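Local coordinates for protein uncharacterized HTH-type transcriptional regulator YurK (Bacillus subtilis, PDB 2IKK) that probably acts as a DNA-binding transcription factor of the GntR family, the part described here belonging to its C-terminal UTRA domain, at residues A[59-64]-A[77-82]. Residues are numbered along the deposited sequence; the frame is centred on the assembly and turned at random.
Sequences VELKRI and THYPLD. With SO4 (sulfate ion), chain C.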
ATOM      1  N   VAL A  59      12.837  -3.983 -23.760  1.00 18.54           N
ATOM      2  CA  VAL A  59      11.974  -2.959 -24.318  1.00 22.99           C
ATOM      3  C   VAL A  59      11.491  -2.116 -23.122  1.00 22.35           C
ATOM      4  O   VAL A  59      10.936  -2.679 -22.182  1.00 22.99           O
ATOM      5  CB  VAL A  59      10.750  -3.598 -25.024  1.00 23.13           C
ATOM      6  CG1 VAL A  59       9.782  -2.561 -25.443  1.00 26.52           C
ATOM      7  CG2 VAL A  59      11.248  -4.392 -26.221  1.00 24.64           C
ATOM      8  N   GLU A  60      11.731  -0.794 -23.151  1.00 23.19           N
ATOM      9  CA  GLU A  60      11.254   0.125 -22.071  1.00 22.17           C
ATOM     10  C   GLU A  60       9.977   0.790 -22.518  1.00 24.36           C
ATOM     11  O   GLU A  60      10.002   1.638 -23.404  1.00 25.89           O
ATOM     12  CB  GLU A  60      12.355   1.137 -21.728  1.00 24.00           C
ATOM     13  CG  GLU A  60      11.953   2.083 -20.557  1.00 25.88           C
ATOM     14  CD  GLU A  60      13.124   2.906 -20.080  1.00 30.36           C
ATOM     15  OE1 GLU A  60      13.410   3.848 -20.818  1.00 32.77           O
ATOM     16  OE2 GLU A  60      13.801   2.562 -19.070  1.00 32.66           O
ATOM     17  N   LEU A  61       8.848   0.326 -22.001  1.00 22.52           N
ATOM     18  CA  LEU A  61       7.594   0.794 -22.456  1.00 22.90           C
ATOM     19  C   LEU A  61       7.140   1.806 -21.418  1.00 21.62           C
ATOM     20  O   LEU A  61       6.985   1.477 -20.244  1.00 22.06           O
ATOM     21  CB  LEU A  61       6.607  -0.368 -22.523  1.00 22.22           C
ATOM     22  CG  LEU A  61       5.125   0.012 -22.621  1.00 24.22           C
ATOM     23  CD1 LEU A  61       4.912   0.675 -23.947  1.00 23.32           C
ATOM     24  CD2 LEU A  61       4.130  -1.123 -22.444  1.00 25.21           C
ATOM     25  N   LYS A  62       6.871   3.017 -21.879  1.00 23.08           N
ATOM     26  CA  LYS A  62       6.289   4.091 -21.013  1.00 23.85           C
ATOM     27  C   LYS A  62       4.835   4.419 -21.413  1.00 24.46           C
ATOM     28  O   LYS A  62       4.494   4.643 -22.592  1.00 24.22           O
ATOM     29  CB  LYS A  62       7.157   5.346 -21.042  1.00 22.28           C
ATOM     30  CG  LYS A  62       8.554   5.058 -20.564  1.00 26.58           C
ATOM     31  CD  LYS A  62       9.399   6.343 -20.506  1.00 27.40           C
ATOM     32  CE  LYS A  62      10.713   6.111 -19.759  1.00 32.81           C
ATOM     33  NZ  LYS A  62      11.602   7.281 -20.086  1.00 38.78           N
ATOM     34  N   ARG A  63       3.955   4.355 -20.427  1.00 22.22           N
ATOM     35  CA  ARG A  63       2.574   4.650 -20.672  1.00 24.70           C
ATOM     36  C   ARG A  63       1.987   5.536 -19.581  1.00 25.85           C
ATOM     37  O   ARG A  63       2.424   5.476 -18.467  1.00 24.58           O
ATOM     38  CB  ARG A  63       1.776   3.374 -20.733  1.00 23.77           C
ATOM     39  CG  ARG A  63       2.223   2.413 -21.926  1.00 27.26           C
ATOM     40  CD  ARG A  63       1.244   1.202 -22.166  1.00 28.58           C
ATOM     41  NE  ARG A  63       1.145   0.331 -20.993  1.00 34.82           N
ATOM     42  CZ  ARG A  63       0.402  -0.791 -20.902  1.00 36.19           C
ATOM     43  NH1 ARG A  63      -0.329  -1.251 -21.933  1.00 34.44           N
ATOM     44  NH2 ARG A  63       0.394  -1.496 -19.756  1.00 38.38           N
ATOM     45  N   ILE A  64       0.940   6.270 -19.920  1.00 27.04           N
ATOM     46  CA  ILE A  64       0.206   7.052 -18.896  1.00 28.56           C
ATOM     47  C   ILE A  64      -1.184   6.543 -18.874  1.00 28.49           C
ATOM     48  O   ILE A  64      -1.782   6.330 -19.933  1.00 29.98           O
ATOM     49  CB  ILE A  64       0.227   8.573 -19.202  1.00 29.63           C
ATOM     50  CG1 ILE A  64       1.669   9.033 -19.298  1.00 30.44           C
ATOM     51  CG2 ILE A  64      -0.356   9.415 -17.998  1.00 28.55           C
ATOM     52  CD1 ILE A  64       1.854  10.505 -19.773  1.00 32.14           C
ATOM     53  N   THR A  77       7.529  -0.047 -17.870  1.00 20.00           N
ATOM     54  CA  THR A  77       7.674  -1.521 -17.768  1.00 21.54           C
ATOM     55  C   THR A  77       8.790  -2.004 -18.704  1.00 20.55           C
ATOM     56  O   THR A  77       8.946  -1.432 -19.827  1.00 22.78           O
ATOM     57  CB  THR A  77       6.324  -2.092 -18.123  1.00 23.72           C
ATOM     58  OG1 THR A  77       5.362  -1.692 -17.104  1.00 26.22           O
ATOM     59  CG2 THR A  77       6.318  -3.630 -18.347  1.00 24.63           C
ATOM     60  N   HIS A  78       9.519  -3.033 -18.271  1.00 18.81           N
ATOM     61  CA  HIS A  78      10.649  -3.525 -19.093  1.00 21.69           C
ATOM     62  C   HIS A  78      10.362  -4.982 -19.391  1.00 20.38           C
ATOM     63  O   HIS A  78      10.007  -5.725 -18.496  1.00 18.57           O
ATOM     64  CB  HIS A  78      11.981  -3.461 -18.333  1.00 21.77           C
ATOM     65  CG  HIS A  78      12.433  -2.046 -18.079  1.00 25.28           C
ATOM     66  ND1 HIS A  78      11.918  -1.290 -17.047  1.00 26.43           N
ATOM     67  CD2 HIS A  78      13.255  -1.226 -18.777  1.00 28.06           C
ATOM     68  CE1 HIS A  78      12.454  -0.070 -17.075  1.00 25.59           C
ATOM     69  NE2 HIS A  78      13.288  -0.008 -18.107  1.00 24.48           N
ATOM     70  N   TYR A  79      10.513  -5.321 -20.674  1.00 21.56           N
ATOM     71  CA  TYR A  79      10.310  -6.684 -21.171  1.00 22.74           C
ATOM     72  C   TYR A  79      11.634  -7.155 -21.733  1.00 21.47           C
ATOM     73  O   TYR A  79      12.198  -6.508 -22.545  1.00 21.34           O
ATOM     74  CB  TYR A  79       9.258  -6.728 -22.331  1.00 22.56           C
ATOM     75  CG  TYR A  79       7.893  -6.286 -21.932  1.00 23.58           C
ATOM     76  CD1 TYR A  79       7.002  -7.139 -21.279  1.00 21.94           C
ATOM     77  CD2 TYR A  79       7.504  -4.946 -22.150  1.00 23.78           C
ATOM     78  CE1 TYR A  79       5.694  -6.683 -20.938  1.00 24.84           C
ATOM     79  CE2 TYR A  79       6.244  -4.500 -21.806  1.00 24.72           C
ATOM     80  CZ  TYR A  79       5.379  -5.356 -21.159  1.00 23.29           C
ATOM     81  OH  TYR A  79       4.150  -4.899 -20.797  1.00 26.72           O
ATOM     82  N   PRO A  80      12.081  -8.320 -21.324  1.00 22.20           N
ATOM     83  CA  PRO A  80      13.340  -8.816 -21.856  1.00 23.42           C
ATOM     84  C   PRO A  80      13.138  -9.339 -23.287  1.00 22.83           C
ATOM     85  O   PRO A  80      12.368 -10.237 -23.489  1.00 21.85           O
ATOM     86  CB  PRO A  80      13.699  -9.930 -20.930  1.00 22.02           C
ATOM     87  CG  PRO A  80      12.372 -10.334 -20.235  1.00 26.01           C
ATOM     88  CD  PRO A  80      11.469  -9.151 -20.303  1.00 21.07           C
ATOM     89  N   LEU A  81      13.922  -8.809 -24.218  1.00 22.92           N
ATOM     90  CA  LEU A  81      13.774  -9.164 -25.624  1.00 24.03           C
ATOM     91  C   LEU A  81      14.250 -10.594 -25.904  1.00 24.03           C
ATOM     92  O   LEU A  81      13.799 -11.245 -26.860  1.00 24.10           O
ATOM     93  CB  LEU A  81      14.583  -8.237 -26.505  1.00 23.71           C
ATOM     94  CG  LEU A  81      13.971  -7.108 -27.348  1.00 31.37           C
ATOM     95  CD1 LEU A  81      12.481  -7.308 -27.876  1.00 22.54           C
ATOM     96  CD2 LEU A  81      14.232  -5.695 -26.709  1.00 35.50           C
ATOM     97  N   ASP A  82      15.098 -11.093 -25.040  1.00 23.71           N
ATOM     98  CA  ASP A  82      15.566 -12.468 -25.211  1.00 25.60           C
ATOM     99  C   ASP A  82      14.459 -13.503 -24.936  1.00 26.13           C
ATOM    100  O   ASP A  82      14.521 -14.643 -25.436  1.00 27.09           O
ATOM    101  CB  ASP A  82      16.809 -12.676 -24.347  1.00 24.66           C
ATOM    102  CG  ASP A  82      18.089 -12.000 -24.986  1.00 23.90           C
ATOM    103  OD1 ASP A  82      18.342 -12.218 -26.202  1.00 25.35           O
ATOM    104  OD2 ASP A  82      18.824 -11.199 -24.340  1.00 26.46           O
TER
HETATM  105  S   SO4 C 243      -2.047  -4.303 -20.113  1.00 39.68           S
HETATM  106  O1  SO4 C 243      -1.357  -3.701 -21.252  1.00 36.42           O
HETATM  107  O2  SO4 C 243      -3.489  -4.051 -20.189  1.00 42.58           O
HETATM  108  O3  SO4 C 243      -1.502  -3.774 -18.890  1.00 42.99           O
HETATM  109  O4  SO4 C 243      -1.921  -5.784 -20.122  1.00 41.26           O
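His78 donates a hydrogen bond from NE2 to Glu60 OE2, 2.8 Å away. The bond is bent, 144° at the hydrogen, and reaches the carboxylate oxygen on its anti side. The side chains run alongside each other, with carboxylate and imidazole planes 72° apart. With chi1 at -177°, Glu60 swings CG away from its own amide nitrogen, and the extended chain carries OE2 to the ring edge. Replacing His78 by an alanine is likely to leave Glu60 OE2 without this donor and the carboxylate freer to turn. Lys62 NZ, which also forms a salt bridge with Glu124, makes only a long one with Glu60 OE1.

Four backbone hydrogen bonds join the strands. Val59 and Tyr79 exchange two, as do Leu61 and Thr77; the straightest runs from Leu61 N to Thr77 O (2.8 Å). Glu60 and His78 form the non-hydrogen-bonded pair between them. The two strands, 57-66 and 71-80, form a beta hairpin in the large antiparallel sheet of the UTRA domain.

Val59, Leu61, Thr77 and Tyr79 lie on the face away from Glu60 and His78. Leu61 CD2 meets the edge of the Tyr79 ring, 4.0 Å from CE2, and Met97 of helix 97-105 touches both residues. Leu81, in the loop beyond the strand, puts CD2 a doubtfully short 3.3 Å from Val59 CG2.

Further along, Arg63 turns its guanidinium edge to a sulfate, probably from the crystallisation liquor. Arg63 NH1 donates to sulfate O1 at 2.7 Å, and Arg63 NH2 to sulfate O3. Met97 N and His98 ND1 also hold it, while Glu75 pairs with Arg63 NH2 and Thr77 OG1.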